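Local coordinates for Poly(A) RNA polymerase GLD2 (Rattus norvegicus, PDB 6LBK), which probably adds successive AMP units from ATP to the 3' ends of selected cytoplasmic mRNAs and single nucleotides to certain microRNAs, at residues Trp300-Glu309 with Trp321-Pro331; Ile56-Gln64 with Arg201-Lys209. The protein carries 1 engineered substitution. All blocks are in the same frame, centred on the assembly; numbering follows the deposited sequence.

Interaction 1: Trp300-Glu309 with Trp321-Pro331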
loop_
_atom_site.group_PDB
_atom_site.type_symbol
_atom_site.label_atom_id
_atom_site.label_comp_id
_atom_site.label_asym_id
_atom_site.label_seq_id
_atom_site.Cartn_x
_atom_site.Cartn_y
_atom_site.Cartn_z
ATOM N N TRP A 300 -10.232 17.547 -4.643
ATOM C CA TRP A 300 -10.746 16.228 -5.001
ATOM C C TRP A 300 -11.592 16.281 -6.265
ATOM O O TRP A 300 -11.612 15.324 -7.047
ATOM C CB TRP A 300 -11.609 15.675 -3.871
ATOM C CG TRP A 300 -11.080 15.923 -2.515
ATOM C CD1 TRP A 300 -11.406 16.956 -1.697
ATOM C CD2 TRP A 300 -10.128 15.128 -1.801
ATOM N NE1 TRP A 300 -10.730 16.852 -0.511
ATOM C CE2 TRP A 300 -9.934 15.739 -0.552
ATOM C CE3 TRP A 300 -9.428 13.948 -2.096
ATOM C CZ2 TRP A 300 -9.070 15.227 0.400
ATOM C CZ3 TRP A 300 -8.560 13.432 -1.143
ATOM C CH2 TRP A 300 -8.393 14.070 0.088
ATOM N N ASN A 301 -12.346 17.372 -6.444
ATOM C CA ASN A 301 -13.395 17.430 -7.454
ATOM C C ASN A 301 -12.867 17.704 -8.853
ATOM O O ASN A 301 -13.590 17.458 -9.825
ATOM C CB ASN A 301 -14.428 18.499 -7.080
ATOM C CG ASN A 301 -14.951 18.332 -5.664
ATOM O OD1 ASN A 301 -14.459 17.502 -4.893
ATOM N ND2 ASN A 301 -15.948 19.117 -5.313
ATOM N N THR A 302 -11.636 18.193 -8.993
ATOM C CA THR A 302 -11.119 18.495 -10.317
ATOM C C THR A 302 -9.869 17.716 -10.698
ATOM O O THR A 302 -9.570 17.622 -11.901
ATOM C CB THR A 302 -10.802 19.992 -10.441
ATOM O OG1 THR A 302 -9.792 20.334 -9.482
ATOM C CG2 THR A 302 -12.059 20.823 -10.185
ATOM N N GLN A 303 -9.130 17.154 -9.737
ATOM C CA GLN A 303 -7.836 16.572 -10.063
ATOM C C GLN A 303 -7.685 15.131 -9.594
ATOM O O GLN A 303 -8.385 14.643 -8.704
ATOM C CB GLN A 303 -6.669 17.409 -9.525
ATOM C CG GLN A 303 -6.419 18.644 -10.368
ATOM C CD GLN A 303 -5.047 19.216 -10.148
ATOM O OE1 GLN A 303 -4.533 19.197 -9.031
ATOM N NE2 GLN A 303 -4.446 19.747 -11.212
ATOM N N MET A 304 -6.731 14.469 -10.236
ATOM C CA MET A 304 -6.351 13.097 -9.953
ATOM C C MET A 304 -4.854 13.067 -9.696
ATOM O O MET A 304 -4.075 13.833 -10.278
ATOM C CB MET A 304 -6.703 12.130 -11.091
ATOM C CG MET A 304 -5.712 12.120 -12.238
ATOM S SD MET A 304 -5.938 10.681 -13.312
ATOM C CE MET A 304 -4.536 10.906 -14.405
ATOM N N ILE A 305 -4.479 12.186 -8.793
ATOM C CA ILE A 305 -3.111 12.051 -8.308
ATOM C C ILE A 305 -2.362 11.025 -9.152
ATOM O O ILE A 305 -2.751 9.848 -9.206
ATOM C CB ILE A 305 -3.122 11.645 -6.831
ATOM C CG1 ILE A 305 -3.415 12.882 -5.964
ATOM C CG2 ILE A 305 -1.841 10.876 -6.447
ATOM C CD1 ILE A 305 -4.160 12.542 -4.692
ATOM N N SER A 306 -1.285 11.458 -9.813
ATOM C CA SER A 306 -0.517 10.593 -10.700
ATOM C C SER A 306 0.910 10.499 -10.156
ATOM O O SER A 306 1.722 11.414 -10.366
ATOM C CB SER A 306 -0.534 11.110 -12.116
ATOM O OG SER A 306 0.400 10.392 -12.893
ATOM N N VAL A 307 1.190 9.419 -9.408
ATOM C CA VAL A 307 2.567 9.120 -9.024
ATOM C C VAL A 307 3.413 8.813 -10.261
ATOM O O VAL A 307 4.623 9.073 -10.273
ATOM C CB VAL A 307 2.612 7.971 -7.995
ATOM C CG1 VAL A 307 4.033 7.428 -7.848
ATOM C CG2 VAL A 307 2.078 8.430 -6.610
ATOM N N ARG A 308 2.810 8.237 -11.311
ATOM C CA ARG A 308 3.580 7.986 -12.525
ATOM C C ARG A 308 4.105 9.289 -13.108
ATOM O O ARG A 308 5.231 9.344 -13.618
ATOM C CB ARG A 308 2.737 7.240 -13.567
ATOM C CG ARG A 308 3.473 6.965 -14.892
ATOM C CD ARG A 308 2.593 6.285 -15.947
ATOM N NE ARG A 308 2.367 7.176 -17.084
ATOM C CZ ARG A 308 3.237 7.376 -18.079
ATOM N NH1 ARG A 308 2.945 8.211 -19.069
ATOM N NH2 ARG A 308 4.405 6.742 -18.085
ATOM N N GLU A 309 3.318 10.357 -13.028
ATOM C CA GLU A 309 3.761 11.632 -13.572
ATOM C C GLU A 309 4.439 12.510 -12.532
ATOM O O GLU A 309 5.063 13.505 -12.910
ATOM C CB GLU A 309 2.564 12.378 -14.157
ATOM C CG GLU A 309 2.040 11.756 -15.414
ATOM C CD GLU A 309 0.736 12.369 -15.839
ATOM O OE1 GLU A 309 0.726 13.552 -16.235
ATOM O OE2 GLU A 309 -0.294 11.672 -15.729
ATOM N N TRP A 321 -13.798 8.296 -14.428
ATOM C CA TRP A 321 -13.703 9.366 -13.402
ATOM C C TRP A 321 -14.915 10.295 -13.378
ATOM O O TRP A 321 -14.863 11.277 -12.652
ATOM C CB TRP A 321 -12.445 10.193 -13.642
ATOM C CG TRP A 321 -11.289 9.426 -14.195
ATOM C CD1 TRP A 321 -10.959 9.289 -15.507
ATOM C CD2 TRP A 321 -10.274 8.729 -13.454
ATOM N NE1 TRP A 321 -9.825 8.540 -15.634
ATOM C CE2 TRP A 321 -9.381 8.182 -14.390
ATOM C CE3 TRP A 321 -10.036 8.505 -12.099
ATOM C CZ2 TRP A 321 -8.272 7.433 -14.012
ATOM C CZ3 TRP A 321 -8.939 7.770 -11.725
ATOM C CH2 TRP A 321 -8.073 7.241 -12.671
ATOM N N ARG A 322 -15.986 9.987 -14.092
ATOM C CA ARG A 322 -17.080 10.990 -14.158
ATOM C C ARG A 322 -17.695 11.330 -12.796
ATOM O O ARG A 322 -17.811 12.519 -12.519
ATOM C CB ARG A 322 -18.160 10.537 -15.149
ATOM C CG ARG A 322 -18.855 11.681 -15.875
ATOM C CD ARG A 322 -19.288 11.320 -17.282
ATOM N NE ARG A 322 -20.172 10.165 -17.262
ATOM C CZ ARG A 322 -21.488 10.209 -17.051
ATOM N NH1 ARG A 322 -22.091 11.368 -16.853
ATOM N NH2 ARG A 322 -22.198 9.094 -17.046
ATOM N N ASN A 323 -17.978 10.373 -11.922
ATOM C CA ASN A 323 -18.735 10.808 -10.722
ATOM C C ASN A 323 -18.011 10.493 -9.424
ATOM O O ASN A 323 -18.601 10.674 -8.362
ATOM C CB ASN A 323 -20.097 10.131 -10.693
ATOM C CG ASN A 323 -20.852 10.373 -11.975
ATOM O OD1 ASN A 323 -21.254 11.498 -12.258
ATOM N ND2 ASN A 323 -21.042 9.323 -12.750
ATOM N N LYS A 324 -16.771 10.056 -9.535
ATOM C CA LYS A 324 -15.948 9.694 -8.362
ATOM C C LYS A 324 -15.596 10.895 -7.503
ATOM O O LYS A 324 -15.280 11.943 -8.049
ATOM C CB LYS A 324 -14.593 9.199 -8.840
ATOM C CG LYS A 324 -14.653 8.236 -9.998
ATOM C CD LYS A 324 -15.660 7.153 -9.803
ATOM C CE LYS A 324 -15.116 5.976 -9.034
ATOM N NZ LYS A 324 -16.132 5.441 -8.101
ATOM N N TYR A 325 -15.533 10.662 -6.199
ATOM C CA TYR A 325 -15.102 11.691 -5.230
ATOM C C TYR A 325 -13.571 11.765 -5.193
ATOM O O TYR A 325 -13.052 12.857 -5.214
ATOM C CB TYR A 325 -15.596 11.287 -3.855
ATOM C CG TYR A 325 -17.086 11.253 -3.707
ATOM C CD1 TYR A 325 -17.883 12.154 -4.369
ATOM C CD2 TYR A 325 -17.687 10.362 -2.849
ATOM C CE1 TYR A 325 -19.252 12.152 -4.195
ATOM C CE2 TYR A 325 -19.052 10.340 -2.660
ATOM C CZ TYR A 325 -19.833 11.244 -3.338
ATOM O OH TYR A 325 -21.177 11.225 -3.166
ATOM N N ILE A 326 -12.873 10.634 -5.231
ATOM C CA ILE A 326 -11.426 10.629 -5.101
ATOM C C ILE A 326 -10.869 9.889 -6.312
ATOM O O ILE A 326 -11.404 8.842 -6.703
ATOM C CB ILE A 326 -10.984 9.974 -3.775
ATOM C CG1 ILE A 326 -11.673 10.651 -2.591
ATOM C CG2 ILE A 326 -9.462 10.063 -3.566
ATOM C CD1 ILE A 326 -11.189 10.174 -1.259
ATOM N N CYS A 327 -9.858 10.481 -6.952
ATOM C CA CYS A 327 -9.245 9.951 -8.175
ATOM C C CYS A 327 -7.734 9.808 -7.988
ATOM O O CYS A 327 -7.009 10.801 -8.050
ATOM C CB CYS A 327 -9.542 10.844 -9.366
ATOM S SG CYS A 327 -11.266 10.946 -9.800
ATOM N N VAL A 328 -7.255 8.585 -7.785
ATOM C CA VAL A 328 -5.826 8.277 -7.721
ATOM C C VAL A 328 -5.475 7.330 -8.883
ATOM O O VAL A 328 -6.078 6.263 -9.016
ATOM C CB VAL A 328 -5.455 7.658 -6.369
ATOM C CG1 VAL A 328 -3.958 7.508 -6.243
ATOM C CG2 VAL A 328 -6.045 8.467 -5.241
ATOM N N GLU A 329 -4.561 7.750 -9.762
ATOM C CA GLU A 329 -4.220 6.971 -10.949
ATOM C C GLU A 329 -3.285 5.818 -10.578
ATOM O O GLU A 329 -2.207 6.041 -10.020
ATOM C CB GLU A 329 -3.565 7.852 -12.011
ATOM C CG GLU A 329 -3.252 7.132 -13.329
ATOM C CD GLU A 329 -2.341 7.936 -14.281
ATOM O OE1 GLU A 329 -2.661 8.040 -15.495
ATOM O OE2 GLU A 329 -1.297 8.453 -13.828
ATOM N N GLU A 330 -3.698 4.583 -10.857
ATOM C CA GLU A 330 -2.752 3.482 -10.747
ATOM C C GLU A 330 -1.584 3.785 -11.690
ATOM O O GLU A 330 -1.808 4.281 -12.796
ATOM C CB GLU A 330 -3.441 2.152 -11.089
ATOM C CG GLU A 330 -3.017 0.916 -10.285
ATOM C CD GLU A 330 -1.627 0.340 -10.637
ATOM O OE1 GLU A 330 -1.206 0.448 -11.810
ATOM O OE2 GLU A 330 -0.958 -0.228 -9.730
ATOM N N PRO A 331 -0.330 3.602 -11.255
ATOM C CA PRO A 331 0.805 3.995 -12.117
ATOM C C PRO A 331 1.065 3.067 -13.305
ATOM O O PRO A 331 1.634 3.533 -14.303
ATOM C CB PRO A 331 2.000 4.031 -11.154
ATOM C CG PRO A 331 1.593 3.252 -9.987
ATOM C CD PRO A 331 0.094 3.261 -9.894
HETATM O O HOH W 1 0.225 8.875 -16.402
#

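Interaction 2: Ile56-Gln64 with Arg201-Lys209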
loop_
_atom_site.group_PDB
_atom_site.type_symbol
_atom_site.label_atom_id
_atom_site.label_comp_id
_atom_site.label_asym_id
_atom_site.label_seq_id
_atom_site.Cartn_x
_atom_site.Cartn_y
_atom_site.Cartn_z
ATOM N N ILE A 56 7.360 9.554 16.000
ATOM C CA ILE A 56 7.115 8.922 14.706
ATOM C C ILE A 56 8.160 7.843 14.448
ATOM O O ILE A 56 7.839 6.754 13.963
ATOM C CB ILE A 56 7.125 9.967 13.579
ATOM C CG1 ILE A 56 5.929 10.918 13.696
ATOM C CG2 ILE A 56 7.197 9.240 12.201
ATOM C CD1 ILE A 56 5.932 12.035 12.689
ATOM N N LEU A 57 9.426 8.127 14.783
ATOM C CA LEU A 57 10.452 7.094 14.668
ATOM C C LEU A 57 10.249 5.966 15.676
ATOM O O LEU A 57 10.504 4.802 15.351
ATOM C CB LEU A 57 11.846 7.688 14.815
ATOM C CG LEU A 57 12.221 8.373 13.517
ATOM C CD1 LEU A 57 13.442 9.205 13.741
ATOM C CD2 LEU A 57 12.477 7.351 12.489
ATOM N N GLU A 58 9.831 6.288 16.908
ATOM C CA GLU A 58 9.543 5.254 17.905
ATOM C C GLU A 58 8.444 4.312 17.420
ATOM O O GLU A 58 8.573 3.082 17.506
ATOM C CB GLU A 58 9.157 5.903 19.240
ATOM C CG GLU A 58 10.253 5.918 20.284
ATOM C CD GLU A 58 9.940 6.831 21.478
ATOM O OE1 GLU A 58 8.903 6.621 22.147
ATOM O OE2 GLU A 58 10.752 7.744 21.769
ATOM N N LEU A 59 7.356 4.879 16.893
ATOM C CA LEU A 59 6.279 4.061 16.347
ATOM C C LEU A 59 6.756 3.281 15.123
ATOM O O LEU A 59 6.402 2.105 14.941
ATOM C CB LEU A 59 5.085 4.950 15.987
ATOM C CG LEU A 59 3.846 4.253 15.437
ATOM C CD1 LEU A 59 3.104 3.580 16.564
ATOM C CD2 LEU A 59 2.956 5.237 14.735
ATOM N N PHE A 60 7.566 3.919 14.277
ATOM C CA PHE A 60 8.098 3.242 13.107
ATOM C C PHE A 60 8.903 2.017 13.511
ATOM O O PHE A 60 8.671 0.914 13.011
ATOM C CB PHE A 60 8.953 4.208 12.292
ATOM C CG PHE A 60 9.651 3.548 11.156
ATOM C CD1 PHE A 60 8.928 2.766 10.246
ATOM C CD2 PHE A 60 11.013 3.703 10.985
ATOM C CE1 PHE A 60 9.560 2.120 9.194
ATOM C CE2 PHE A 60 11.659 3.082 9.929
ATOM C CZ PHE A 60 10.928 2.282 9.025
ATOM N N GLU A 61 9.822 2.187 14.455
ATOM C CA GLU A 61 10.744 1.117 14.790
ATOM C C GLU A 61 10.062 -0.011 15.553
ATOM O O GLU A 61 10.445 -1.179 15.393
ATOM C CB GLU A 61 11.880 1.694 15.614
ATOM C CG GLU A 61 12.667 2.743 14.883
ATOM C CD GLU A 61 14.087 2.804 15.360
ATOM O OE1 GLU A 61 14.482 3.863 15.911
ATOM O OE2 GLU A 61 14.795 1.785 15.200
ATOM N N THR A 62 9.028 0.294 16.352
ATOM C CA THR A 62 8.357 -0.811 17.031
ATOM C C THR A 62 7.284 -1.496 16.176
ATOM O O THR A 62 7.016 -2.685 16.394
ATOM C CB THR A 62 7.770 -0.341 18.373
ATOM O OG1 THR A 62 6.840 0.731 18.165
ATOM C CG2 THR A 62 8.883 0.114 19.328
ATOM N N CYS A 63 6.724 -0.827 15.161
ATOM C CA CYS A 63 5.681 -1.467 14.358
ATOM C C CYS A 63 6.146 -1.932 12.977
ATOM O O CYS A 63 5.441 -2.718 12.350
ATOM C CB CYS A 63 4.472 -0.536 14.178
ATOM S SG CYS A 63 3.565 -0.175 15.689
ATOM N N GLN A 64 7.293 -1.469 12.496
ATOM C CA GLN A 64 7.835 -1.893 11.210
ATOM C C GLN A 64 7.919 -3.415 11.128
ATOM O O GLN A 64 8.256 -4.086 12.108
ATOM C CB GLN A 64 9.218 -1.274 11.050
ATOM C CG GLN A 64 10.061 -1.691 9.888
ATOM C CD GLN A 64 11.492 -1.217 10.091
ATOM O OE1 GLN A 64 12.345 -1.385 9.218
ATOM N NE2 GLN A 64 11.775 -0.688 11.274
ATOM N N ARG A 201 9.425 5.738 4.571
ATOM C CA ARG A 201 8.822 4.621 5.299
ATOM C C ARG A 201 8.259 5.030 6.657
ATOM O O ARG A 201 7.120 4.631 6.966
ATOM C CB ARG A 201 9.818 3.461 5.417
ATOM C CG ARG A 201 9.896 2.625 4.114
ATOM C CD ARG A 201 11.036 1.579 4.136
ATOM N NE ARG A 201 10.710 0.436 4.990
ATOM C CZ ARG A 201 11.390 0.081 6.075
ATOM N NH1 ARG A 201 12.465 0.762 6.449
ATOM N NH2 ARG A 201 11.000 -0.960 6.794
ATOM N N PRO A 202 8.966 5.808 7.508
ATOM C CA PRO A 202 8.327 6.263 8.762
ATOM C C PRO A 202 7.056 7.064 8.543
ATOM O O PRO A 202 6.062 6.887 9.271
ATOM C CB PRO A 202 9.420 7.118 9.427
ATOM C CG PRO A 202 10.699 6.574 8.886
ATOM C CD PRO A 202 10.390 6.193 7.461
ATOM N N LEU A 203 7.052 7.929 7.531
ATOM C CA LEU A 203 5.876 8.747 7.288
ATOM C C LEU A 203 4.716 7.886 6.838
ATOM O O LEU A 203 3.594 8.016 7.338
ATOM C CB LEU A 203 6.180 9.793 6.226
ATOM C CG LEU A 203 5.036 10.798 6.156
ATOM C CD1 LEU A 203 5.177 11.806 7.364
ATOM C CD2 LEU A 203 4.883 11.505 4.804
ATOM N N VAL A 204 4.971 6.992 5.885
ATOM C CA VAL A 204 3.907 6.138 5.387
ATOM C C VAL A 204 3.336 5.289 6.515
ATOM O O VAL A 204 2.117 5.096 6.607
ATOM C CB VAL A 204 4.423 5.290 4.212
ATOM C CG1 VAL A 204 3.577 4.039 4.034
ATOM C CG2 VAL A 204 4.465 6.136 2.904
ATOM N N LEU A 205 4.193 4.795 7.410
ATOM C CA LEU A 205 3.708 3.899 8.454
ATOM C C LEU A 205 2.828 4.651 9.454
ATOM O O LEU A 205 1.740 4.177 9.819
ATOM C CB LEU A 205 4.888 3.211 9.153
ATOM C CG LEU A 205 4.753 2.131 10.242
ATOM C CD1 LEU A 205 3.971 2.531 11.503
ATOM C CD2 LEU A 205 4.167 0.880 9.610
ATOM N N VAL A 206 3.298 5.806 9.942
ATOM C CA VAL A 206 2.478 6.551 10.898
ATOM C C VAL A 206 1.164 6.960 10.252
ATOM O O VAL A 206 0.113 6.967 10.898
ATOM C CB VAL A 206 3.236 7.777 11.443
ATOM C CG1 VAL A 206 3.461 8.839 10.330
ATOM C CG2 VAL A 206 2.472 8.372 12.601
ATOM N N ILE A 207 1.194 7.251 8.955
ATOM C CA ILE A 207 -0.006 7.660 8.243
ATOM C C ILE A 207 -0.973 6.485 8.056
ATOM O O ILE A 207 -2.193 6.647 8.198
ATOM C CB ILE A 207 0.427 8.307 6.923
ATOM C CG1 ILE A 207 1.032 9.697 7.240
ATOM C CG2 ILE A 207 -0.714 8.382 5.977
ATOM C CD1 ILE A 207 1.556 10.465 6.028
ATOM N N LYS A 208 -0.458 5.284 7.768
ATOM C CA LYS A 208 -1.310 4.091 7.731
ATOM C C LYS A 208 -1.962 3.844 9.090
ATOM O O LYS A 208 -3.171 3.607 9.175
ATOM C CB LYS A 208 -0.490 2.864 7.323
ATOM C CG LYS A 208 -0.413 2.553 5.845
ATOM C CD LYS A 208 0.426 1.310 5.683
ATOM C CE LYS A 208 0.493 0.827 4.262
ATOM N NZ LYS A 208 0.714 -0.650 4.214
ATOM N N LYS A 209 -1.170 3.873 10.169
ATOM C CA LYS A 209 -1.756 3.674 11.495
ATOM C C LYS A 209 -2.790 4.750 11.788
ATOM O O LYS A 209 -3.856 4.468 12.342
ATOM C CB LYS A 209 -0.679 3.658 12.588
ATOM C CG LYS A 209 0.319 2.481 12.515
ATOM C CD LYS A 209 -0.411 1.138 12.620
ATOM C CE LYS A 209 0.533 -0.051 12.575
ATOM N NZ LYS A 209 -0.211 -1.350 12.486
#

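Interaction 1: Trp300-Glu309 with Trp321-Pro331
Met-304 and Glu-329 run past each other where strand 303-306 and the short strand 328-329 lie parallel. Ile-305 stitches the backbones together: its N donates to Cys-327 O at 3.0 Å, and its O accepts from Glu-329 N at 2.8 Å, the parallel pattern in which one residue bonds to those before and after its mate, here Val-328. The Ile-305 and Val-328 side chains lie side by side, CG2 against CG1, both turned to helix 226-239.

The Met-304 side chain can be followed outward. CB sits against Cys-327 O and CB, 3.6 Å from the latter. CG sits between the backbone N and the carbonyl carbon (chi1 81°), and the extended chain beyond it brings SD over one face of the Trp-321 indole, 4.2 Å from the centroid of its six-membered ring and 18° off the normal, a Met-aromatic contact. SD also meets Glu-329 CB, and the CE methyl ends 3.6 Å from Glu-329 OE1.

The Glu-329 chain is extended as well and delivers its carboxylate to Ser-306, whose OG donates to OE2 at 2.7 Å, nearly along the C-O axis. The same OG accepts from Glu-309 N in an ST motif. A water accepts a hydrogen bond from Arg-308 NE and lies close to both Glu-309 OE2 and Glu-329 OE2.

Within the PAP-associated region, a largely apolar middle, with the Met-304 sulfur on the indole, thus gives way to an acidic end, where the serine, the water and the nearby arginine probably ease the repulsion between the two carboxylates.

Interaction 2: Ile56-Gln64 with Arg201-Lys209
Phe-60, Pro-202 and Leu-205 bury the most surface where helices 51-63 and 200-213 cross, their local axes 9.1 Å apart at 85°. The Phe-60 ring leaves its helix with CG anti to the backbone N (chi1 174°), which lays one face on the Pro-202 ring; Pro-202 CG stands 3.9 Å from the ring centroid, a CH-pi contact. Gln-64 NE2 lies over the opposite face. At the ring edge, Phe-60 CZ comes within 3.4 Å of Arg-201 NH1, the guanidinium turned steeply to the ring. Arg-201 NH2 gives Gln-64 OE1 a nearly straight bond of 2.8 Å, in the guanidinium plane but above that of the amide, while Arg-201 NE is taken by Gly-102 O. A leucine in place of Phe-60 would probably leave Pro-202 without its aromatic face and open a gap between it and the Gln-64 amide.

Leu-205 CB lies obliquely to the same ring, and its CD1 reaches Cys-63 CB. Leu-59 CD2 meets Val-206 CG2 at 3.8 Å. The side chain of Lys-209, further along its helix, is about 10 Å from that of Asp-109, a probable magnesium ligand. This near-perpendicular, largely apolar crossing packs the N-terminal helix against the helical part of the nucleotidyltransferase, near its probable metal site.

In the fold
Interactions 1 and 2 are both mostly buried, yet they use different elements: two short parallel strands in the first, two crossing helices in the second. Their centres lie 26 Å apart and they do not touch. Helix 226-239 links them indirectly, with Met-232, His-235 and Leu-231 packing on 300-309 and 321-331, and Val-233 and Val-230 on 201-209. Interaction 1 leans on backbone bonds and ends in a hydrated acidic cluster beside exposed Arg-308, whereas interaction 2 is held mainly by side-chain packing with a single arginine-glutamine bond across it. Interaction 1 lies away from the probable magnesium site; interaction 2 comes near it.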